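Local coordinates for protein 5,10-methylenetetrahydrofolate dehydrogenase (Bombyx mori, PDB 5ZF1) that probably oxidises 5,10-methylenetetrahydrofolate in folate-dependent one-carbon metabolism, with NADP+ as the likely electron acceptor, at residues A2-G7 with I270-G275; C37-D42 with L95-V100; N212-I217 with M230-A235. One frame throughout, in Å; residues are numbered along the deposited sequence. Where two conformers were deposited one is given.

Interaction 1: residues A2-G7 with I270-G275; sequences ARILDG and ITPVPG
Ile4 pairs in parallel with Ile270 at the margin of the Rossmann-type sheet, where the short N-terminal strand 3-4 is laid against strand 269-270 and becomes an outermost strand of that sheet within this chain. The site illustrates how the start of a chain can be added to a distant domain through its backbone, with side chains filling in around a single bridge. Three backbone hydrogen bonds carry the polar part. Ile270 N donates to Arg3 O over 2.8 Å, nearly along the C=O axis. Leu5 N donates to Ile270 O, again over 2.8 Å, with an almost straight N-H...O angle of 177° although the donor stands 39° above the carbonyl plane. Segment 2-7 thus uses both polar backbone atoms of Ile270, and Ile4 CA adds a CA-H...O contact to Ile270 O at 3.5 Å.

Two apolar pairs flank this strand pairing. In Ile270, CG1 is anti to the backbone N (chi1 -169°), which leaves the CG2 branch to meet Ala2, its methyl 3.8 Å from Ala2 CB. Ile4 and Pro272 cross obliquely, Ile4 CG2 touching Pro272 CB at 3.5 Å and reaching Pro272 CG as well. Tyr260 covers Ile4 and Ile270.

Other side-chain carbons lie against the partner's backbone. Leu5 CD1 is 3.6 Å from Ile270 N, and the same side chain packs on Ile238 of strand 236-239; Pro272 CD approaches Leu5 O at 3.3 Å.

The third bond lies where the two segments lead into helices 7-26 and 277-298. Asp6 caps the first of these, OD1 accepting from Lys8 N. Gly7 N donates to Gly275 O over 3.0 Å, and a beta carbon on Gly7 would press tightly against that same carbonyl oxygen.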
loop_
_atom_site.group_PDB
_atom_site.type_symbol
_atom_site.label_atom_id
_atom_site.label_comp_id
_atom_site.label_asym_id
_atom_site.label_seq_id
_atom_site.Cartn_x
_atom_site.Cartn_y
_atom_site.Cartn_z
ATOM N N ALA B 2 -32.154 7.646 -5.388
ATOM C CA ALA B 2 -30.837 8.093 -4.956
ATOM C C ALA B 2 -30.380 9.316 -5.742
ATOM O O ALA B 2 -30.732 9.498 -6.911
ATOM C CB ALA B 2 -29.820 6.968 -5.131
ATOM N N ARG B 3 -29.580 10.160 -5.086
ATOM C CA ARG B 3 -28.864 11.214 -5.795
ATOM C C ARG B 3 -27.964 10.603 -6.859
ATOM O O ARG B 3 -27.416 9.512 -6.687
ATOM C CB ARG B 3 -27.995 12.032 -4.849
ATOM C CG ARG B 3 -28.648 12.511 -3.581
ATOM C CD ARG B 3 -27.574 13.034 -2.648
ATOM N NE ARG B 3 -26.641 13.931 -3.328
ATOM C CZ ARG B 3 -25.411 14.201 -2.898
ATOM N NH1 ARG B 3 -24.950 13.626 -1.797
ATOM N NH2 ARG B 3 -24.634 15.029 -3.580
ATOM N N ILE B 4 -27.782 11.332 -7.953
ATOM C CA ILE B 4 -26.979 10.861 -9.073
ATOM C C ILE B 4 -25.579 11.450 -8.948
ATOM O O ILE B 4 -25.406 12.673 -8.910
ATOM C CB ILE B 4 -27.628 11.222 -10.418
ATOM C CG1 ILE B 4 -29.145 11.011 -10.355
ATOM C CG2 ILE B 4 -27.035 10.384 -11.535
ATOM C CD1 ILE B 4 -29.560 9.565 -10.226
ATOM N N LEU B 5 -24.570 10.581 -8.876
ATOM C CA LEU B 5 -23.176 11.024 -8.839
ATOM C C LEU B 5 -22.632 11.004 -10.264
ATOM O O LEU B 5 -21.878 10.118 -10.664
ATOM C CB LEU B 5 -22.351 10.146 -7.906
ATOM C CG LEU B 5 -22.950 9.862 -6.532
ATOM C CD1 LEU B 5 -22.336 8.607 -5.904
ATOM C CD2 LEU B 5 -22.758 11.075 -5.632
ATOM N N ASP B 6 -23.012 12.026 -11.034
ATOM C CA ASP B 6 -22.689 12.098 -12.460
ATOM C C ASP B 6 -21.254 12.576 -12.642
ATOM O O ASP B 6 -20.970 13.774 -12.545
ATOM C CB ASP B 6 -23.664 13.024 -13.179
ATOM C CG ASP B 6 -23.344 13.174 -14.659
ATOM O OD1 ASP B 6 -22.667 12.285 -15.228
ATOM O OD2 ASP B 6 -23.769 14.188 -15.251
ATOM N N GLY B 7 -20.350 11.637 -12.936
ATOM C CA GLY B 7 -18.950 11.985 -13.106
ATOM C C GLY B 7 -18.679 12.849 -14.323
ATOM O O GLY B 7 -17.688 13.583 -14.354
ATOM N N ILE B 270 -25.724 7.331 -6.055
ATOM C CA ILE B 270 -25.309 6.257 -6.953
ATOM C C ILE B 270 -24.735 6.840 -8.237
ATOM O O ILE B 270 -25.170 7.887 -8.722
ATOM C CB ILE B 270 -26.498 5.312 -7.256
ATOM C CG1 ILE B 270 -26.029 4.038 -7.960
ATOM C CG2 ILE B 270 -27.566 6.041 -8.085
ATOM C CD1 ILE B 270 -27.166 3.019 -8.169
ATOM N N THR B 271 -23.750 6.149 -8.799
ATOM C CA THR B 271 -23.326 6.471 -10.151
ATOM C C THR B 271 -24.437 6.132 -11.143
ATOM O O THR B 271 -25.105 5.104 -11.003
ATOM C CB THR B 271 -22.055 5.703 -10.518
ATOM O OG1 THR B 271 -22.116 4.392 -9.943
ATOM C CG2 THR B 271 -20.844 6.441 -9.960
ATOM N N PRO B 272 -24.666 6.979 -12.140
ATOM C CA PRO B 272 -25.613 6.656 -13.214
ATOM C C PRO B 272 -24.991 5.659 -14.182
ATOM O O PRO B 272 -23.876 5.180 -13.989
ATOM C CB PRO B 272 -25.845 8.007 -13.886
ATOM C CG PRO B 272 -24.507 8.700 -13.728
ATOM C CD PRO B 272 -24.010 8.279 -12.350
ATOM N N VAL B 273 -25.733 5.350 -15.241
ATOM C CA VAL B 273 -25.259 4.443 -16.285
ATOM C C VAL B 273 -25.297 5.179 -17.620
ATOM O O VAL B 273 -26.388 5.427 -18.150
ATOM C CB VAL B 273 -26.098 3.154 -16.333
ATOM C CG1 VAL B 273 -25.467 2.143 -17.284
ATOM C CG2 VAL B 273 -26.239 2.559 -14.950
ATOM N N PRO B 274 -24.146 5.557 -18.204
ATOM C CA PRO B 274 -22.791 5.321 -17.697
ATOM C C PRO B 274 -22.448 6.248 -16.545
ATOM O O PRO B 274 -23.109 7.278 -16.370
ATOM C CB PRO B 274 -21.910 5.613 -18.909
ATOM C CG PRO B 274 -22.662 6.674 -19.640
ATOM C CD PRO B 274 -24.130 6.359 -19.440
ATOM N N GLY B 275 -21.423 5.885 -15.769
ATOM C CA GLY B 275 -21.115 6.626 -14.557
ATOM C C GLY B 275 -20.322 7.898 -14.760
ATOM O O GLY B 275 -20.307 8.749 -13.865
#

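Interaction 2: residues C37-D42 with L95-V100; sequences CIIVGD and LVQLPV
Gln97 runs alongside Ile39 at the end of a parallel strand pair in the three-stranded sheet of the catalytic domain, where central strand 34-40 runs beside strand 93-96. Its side chain can be followed outward. CB rests on the methyl tip of Ile39, 3.5 Å from Ile39 CD1, and also lies 3.6 Å from Ile38 O. CG, anti to the backbone N (chi1 -179°), touches the same Ile39 CD1 at 3.5 Å. The chain then bends at chi2 and carries the amide away from strand 34-40, so that OE1 accepts a hydrogen bond from Lys53 NZ of helix 44-60. A lysine and a glutamine line the folate pocket in related dehydrogenase/cyclohydrolases, so Gln97 and Lys53 probably do so here.

The backbone fixes the root of the side chain: Gln97 N donates to Ile38 O over 3.0 Å, and one step earlier Ile38 N donates to Leu95 O over 2.9 Å. Cys37 and Leu95 share one face of the sheet; Ile38 and Val96 share the other, under helix 75-87. Past Val96 the second segment leaves the strand, and a water bridges the gap, probably donating to Gln97 O and accepting from Val40 N, with 2.7 Å from Val40 N to the water oxygen.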
loop_
_atom_site.group_PDB
_atom_site.type_symbol
_atom_site.label_atom_id
_atom_site.label_comp_id
_atom_site.label_asym_id
_atom_site.label_seq_id
_atom_site.Cartn_x
_atom_site.Cartn_y
_atom_site.Cartn_z
ATOM N N CYS B 37 1.872 11.314 -24.634
ATOM C CA CYS B 37 1.181 10.038 -24.505
ATOM C C CYS B 37 1.724 9.075 -25.553
ATOM O O CYS B 37 1.582 9.327 -26.756
ATOM C CB CYS B 37 -0.331 10.211 -24.672
ATOM S SG CYS B 37 -1.105 11.357 -23.498
ATOM N N ILE B 38 2.327 7.975 -25.099
ATOM C CA ILE B 38 2.880 6.972 -25.998
ATOM C C ILE B 38 1.809 5.929 -26.274
ATOM O O ILE B 38 1.206 5.380 -25.342
ATOM C CB ILE B 38 4.142 6.327 -25.404
ATOM C CG1 ILE B 38 5.253 7.360 -25.286
ATOM C CG2 ILE B 38 4.596 5.159 -26.268
ATOM C CD1 ILE B 38 6.496 6.836 -24.591
ATOM N N ILE B 39 1.567 5.676 -27.557
ATOM C CA ILE B 39 0.568 4.735 -28.054
ATOM C C ILE B 39 1.306 3.659 -28.831
ATOM O O ILE B 39 1.987 3.963 -29.818
ATOM C CB ILE B 39 -0.467 5.420 -28.964
ATOM C CG1 ILE B 39 -1.602 6.039 -28.171
ATOM C CG2 ILE B 39 -1.092 4.410 -29.902
ATOM C CD1 ILE B 39 -2.543 5.002 -27.614
ATOM N N VAL B 40 1.179 2.412 -28.396
ATOM C CA VAL B 40 1.825 1.287 -29.064
ATOM C C VAL B 40 0.732 0.445 -29.707
ATOM O O VAL B 40 -0.049 -0.220 -29.013
ATOM C CB VAL B 40 2.683 0.456 -28.098
ATOM C CG1 VAL B 40 3.109 -0.849 -28.760
ATOM C CG2 VAL B 40 3.901 1.255 -27.657
ATOM N N GLY B 41 0.674 0.473 -31.034
ATOM C CA GLY B 41 -0.294 -0.315 -31.765
ATOM C C GLY B 41 -1.435 0.522 -32.301
ATOM O O GLY B 41 -1.449 1.755 -32.220
ATOM N N ASP B 42 -2.422 -0.185 -32.853
ATOM C CA ASP B 42 -3.564 0.441 -33.508
ATOM C C ASP B 42 -4.886 -0.055 -32.935
ATOM O O ASP B 42 -5.892 -0.116 -33.647
ATOM C CB ASP B 42 -3.518 0.209 -35.019
ATOM C CG ASP B 42 -3.053 1.433 -35.782
ATOM O OD1 ASP B 42 -3.529 2.548 -35.472
ATOM O OD2 ASP B 42 -2.211 1.280 -36.692
ATOM N N LEU B 95 2.887 9.577 -20.227
ATOM C CA LEU B 95 1.922 8.497 -20.075
ATOM C C LEU B 95 2.198 7.431 -21.121
ATOM O O LEU B 95 2.532 7.749 -22.264
ATOM C CB LEU B 95 0.481 8.980 -20.259
ATOM C CG LEU B 95 -0.292 9.784 -19.224
ATOM C CD1 LEU B 95 -1.724 9.975 -19.726
ATOM C CD2 LEU B 95 -0.284 9.101 -17.858
ATOM N N VAL B 96 2.041 6.172 -20.737
ATOM C CA VAL B 96 2.013 5.065 -21.688
ATOM C C VAL B 96 0.609 4.479 -21.664
ATOM O O VAL B 96 0.122 4.057 -20.608
ATOM C CB VAL B 96 3.080 4.007 -21.361
ATOM C CG1 VAL B 96 3.030 2.866 -22.373
ATOM C CG2 VAL B 96 4.455 4.649 -21.371
ATOM N N GLN B 97 -0.059 4.483 -22.815
ATOM C CA GLN B 97 -1.402 3.916 -22.897
ATOM C C GLN B 97 -1.350 2.421 -22.594
ATOM O O GLN B 97 -0.529 1.688 -23.158
ATOM C CB GLN B 97 -2.001 4.161 -24.282
ATOM C CG GLN B 97 -3.417 3.631 -24.470
ATOM C CD GLN B 97 -4.417 4.314 -23.561
ATOM O OE1 GLN B 97 -4.461 5.540 -23.484
ATOM N NE2 GLN B 97 -5.237 3.524 -22.879
ATOM N N LEU B 98 -2.263 1.965 -21.730
ATOM C CA LEU B 98 -2.081 0.695 -21.035
ATOM C C LEU B 98 -2.776 -0.516 -21.656
ATOM O O LEU B 98 -3.358 -1.333 -20.930
ATOM C CB LEU B 98 -2.532 0.836 -19.580
ATOM C CG LEU B 98 -1.764 -0.109 -18.664
ATOM C CD1 LEU B 98 -0.283 0.029 -18.972
ATOM C CD2 LEU B 98 -2.060 0.178 -17.206
ATOM N N PRO B 99 -2.779 -0.659 -22.971
ATOM C CA PRO B 99 -2.685 -2.008 -23.538
ATOM C C PRO B 99 -1.407 -2.154 -24.348
ATOM O O PRO B 99 -1.365 -1.827 -25.539
ATOM C CB PRO B 99 -3.946 -2.124 -24.407
ATOM C CG PRO B 99 -4.589 -0.745 -24.383
ATOM C CD PRO B 99 -3.564 0.205 -23.861
ATOM N N VAL B 100 -0.351 -2.627 -23.695
ATOM C CA VAL B 100 0.962 -2.795 -24.313
ATOM C C VAL B 100 1.148 -4.277 -24.629
ATOM O O VAL B 100 0.690 -5.130 -23.852
ATOM C CB VAL B 100 2.062 -2.233 -23.392
ATOM C CG1 VAL B 100 3.396 -2.893 -23.637
ATOM C CG2 VAL B 100 2.180 -0.726 -23.571
HETATM O O HOH W 1 -0.272 1.345 -26.370
#

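Interaction 3: residues N212-I217 with M230-A235; sequences NADIII and MVKPGA
Ala235 and Lys232, the two ends of a type II beta turn, close on Ala213 and Asp214 where segment 212-217 enters strand 215-218 of the Rossmann-type NAD(P)-binding domain. The turn, with Pro233 and Gly234 at its corners, leads directly into strand 236-239, the neighbour of 215-218 in the parallel sheet. This site shows how one loop can pack closely on carbonyl oxygens and yet send a charged chain end among water and ions.

The tight part is methyl and methylene against carbonyl oxygen. Ala235 CB sits 3.5 Å from Ala213 O and also touches Asp214 O, while Ala235 CA comes within 3.4 Å of Asp214 O. On Ala213 O a second carbon arrives, Lys232 CB at 3.5 Å. A water also bonds to this oxygen, donating to Ala213 O and accepting from Lys232 N.

The looser side is reached by the lysine chain, which leaves with CG anti to the backbone N (chi1 -173°) and stays extended alongside Asp214. Lys232 NZ makes a salt bridge to Asp214 OD1 at 3.0 Å, arriving on the syn side and 24° out of the carboxylate plane. A bound sulfate, probably from the crystallisation liquor, also pairs with NZ. An alanine in place of Lys232 would probably leave Asp214 OD1 without its charged mate across this contact, with the carboxylate held mainly through OD2. That other oxygen accepts from Asn160 N and probably takes a bond from a second water, whose oxygen is 2.6 Å from Asp214 OD2.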
loop_
_atom_site.group_PDB
_atom_site.type_symbol
_atom_site.label_atom_id
_atom_site.label_comp_id
_atom_site.label_asym_id
_atom_site.label_seq_id
_atom_site.Cartn_x
_atom_site.Cartn_y
_atom_site.Cartn_z
ATOM N N ASN B 212 -23.722 -3.906 5.558
ATOM C CA ASN B 212 -23.328 -3.050 6.661
ATOM C C ASN B 212 -22.511 -1.848 6.206
ATOM O O ASN B 212 -22.008 -1.102 7.053
ATOM C CB ASN B 212 -22.550 -3.862 7.693
ATOM C CG ASN B 212 -23.406 -4.935 8.337
ATOM O OD1 ASN B 212 -23.180 -6.132 8.143
ATOM N ND2 ASN B 212 -24.432 -4.509 9.065
ATOM N N ALA B 213 -22.375 -1.636 4.901
ATOM C CA ALA B 213 -21.485 -0.605 4.377
ATOM C C ALA B 213 -22.234 0.699 4.167
ATOM O O ALA B 213 -23.344 0.716 3.632
ATOM C CB ALA B 213 -20.867 -1.047 3.041
ATOM N N ASP B 214 -21.596 1.801 4.555
ATOM C CA ASP B 214 -22.084 3.111 4.154
ATOM C C ASP B 214 -21.678 3.489 2.738
ATOM O O ASP B 214 -22.353 4.311 2.108
ATOM C CB ASP B 214 -21.546 4.143 5.136
ATOM C CG ASP B 214 -21.899 3.797 6.546
ATOM O OD1 ASP B 214 -23.118 3.683 6.816
ATOM O OD2 ASP B 214 -20.976 3.609 7.372
ATOM N N ILE B 215 -20.592 2.914 2.224
ATOM C CA ILE B 215 -20.082 3.204 0.891
ATOM C C ILE B 215 -19.656 1.879 0.297
ATOM O O ILE B 215 -18.970 1.113 0.978
ATOM C CB ILE B 215 -18.875 4.163 0.925
ATOM C CG1 ILE B 215 -19.267 5.519 1.545
ATOM C CG2 ILE B 215 -18.314 4.398 -0.467
ATOM C CD1 ILE B 215 -18.044 6.337 1.983
ATOM N N ILE B 216 -20.071 1.608 -0.941
ATOM C CA ILE B 216 -19.569 0.467 -1.721
ATOM C C ILE B 216 -18.963 1.001 -3.005
ATOM O O ILE B 216 -19.600 1.773 -3.730
ATOM C CB ILE B 216 -20.673 -0.558 -2.040
ATOM C CG1 ILE B 216 -21.359 -1.045 -0.769
ATOM C CG2 ILE B 216 -20.083 -1.784 -2.852
ATOM C CD1 ILE B 216 -22.595 -1.943 -1.092
ATOM N N ILE B 217 -17.728 0.590 -3.286
ATOM C CA ILE B 217 -17.030 0.947 -4.510
ATOM C C ILE B 217 -16.705 -0.350 -5.229
ATOM O O ILE B 217 -15.992 -1.190 -4.683
ATOM C CB ILE B 217 -15.751 1.743 -4.218
ATOM C CG1 ILE B 217 -16.117 3.109 -3.638
ATOM C CG2 ILE B 217 -14.914 1.884 -5.490
ATOM C CD1 ILE B 217 -15.006 3.764 -2.853
ATOM N N MET B 230 -28.356 -6.123 -0.994
ATOM C CA MET B 230 -27.004 -5.966 -0.480
ATOM C C MET B 230 -26.735 -4.562 0.020
ATOM O O MET B 230 -25.643 -4.304 0.521
ATOM C CB MET B 230 -25.979 -6.326 -1.564
ATOM C CG MET B 230 -26.007 -7.812 -1.949
ATOM S SD MET B 230 -25.145 -8.197 -3.482
ATOM C CE MET B 230 -23.493 -7.578 -3.125
ATOM N N VAL B 231 -27.692 -3.645 -0.109
ATOM C CA VAL B 231 -27.419 -2.223 0.061
ATOM C C VAL B 231 -28.081 -1.739 1.340
ATOM O O VAL B 231 -29.265 -2.006 1.588
ATOM C CB VAL B 231 -27.877 -1.420 -1.164
ATOM C CG1 VAL B 231 -27.660 0.088 -0.948
ATOM C CG2 VAL B 231 -27.121 -1.905 -2.389
ATOM N N LYS B 232 -27.304 -1.071 2.163
ATOM C CA LYS B 232 -27.839 -0.400 3.328
ATOM C C LYS B 232 -28.643 0.808 2.865
ATOM O O LYS B 232 -28.162 1.578 2.030
ATOM C CB LYS B 232 -26.685 0.033 4.232
ATOM C CG LYS B 232 -27.068 0.608 5.576
ATOM C CD LYS B 232 -25.809 1.044 6.327
ATOM C CE LYS B 232 -26.119 1.883 7.543
ATOM N NZ LYS B 232 -24.915 1.969 8.417
ATOM N N PRO B 233 -29.856 1.018 3.374
ATOM C CA PRO B 233 -30.607 2.211 2.962
ATOM C C PRO B 233 -29.789 3.477 3.191
ATOM O O PRO B 233 -29.189 3.667 4.250
ATOM C CB PRO B 233 -31.860 2.166 3.850
ATOM C CG PRO B 233 -32.010 0.723 4.206
ATOM C CD PRO B 233 -30.603 0.202 4.346
ATOM N N GLY B 234 -29.737 4.329 2.164
ATOM C CA GLY B 234 -28.973 5.554 2.216
ATOM C C GLY B 234 -27.499 5.425 1.902
ATOM O O GLY B 234 -26.786 6.425 1.979
ATOM N N ALA B 235 -27.018 4.236 1.539
ATOM C CA ALA B 235 -25.596 4.069 1.253
ATOM C C ALA B 235 -25.215 4.675 -0.103
ATOM O O ALA B 235 -26.049 4.927 -0.970
ATOM C CB ALA B 235 -25.227 2.581 1.283
HETATM O O HOH W 2 -21.766 1.660 8.974
HETATM O O HOH W 3 -24.588 -0.719 1.628
#

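Overall arrangement
The three contacts sample both domains of one chain. Interactions 1 and 3 reach the same six-stranded parallel sheet, their centres 15 Å apart: the first adds strand 3-4 beside 269-270, and the third includes the start of strand 215-218 and the loop leading into 236-239. Interaction 2 belongs to the separate three-stranded sheet of the catalytic domain, its centre 29 Å from that of interaction 1 and 37 Å from that of interaction 3. Along the sequence interaction 1 brackets the other two, with interaction 2 completed before interaction 3 begins. The N-terminal strand is thus built into the nucleotide-binding sheet before helix 7-26 and the catalytic domain follow, so the two domains are linked by more than one crossing of the chain.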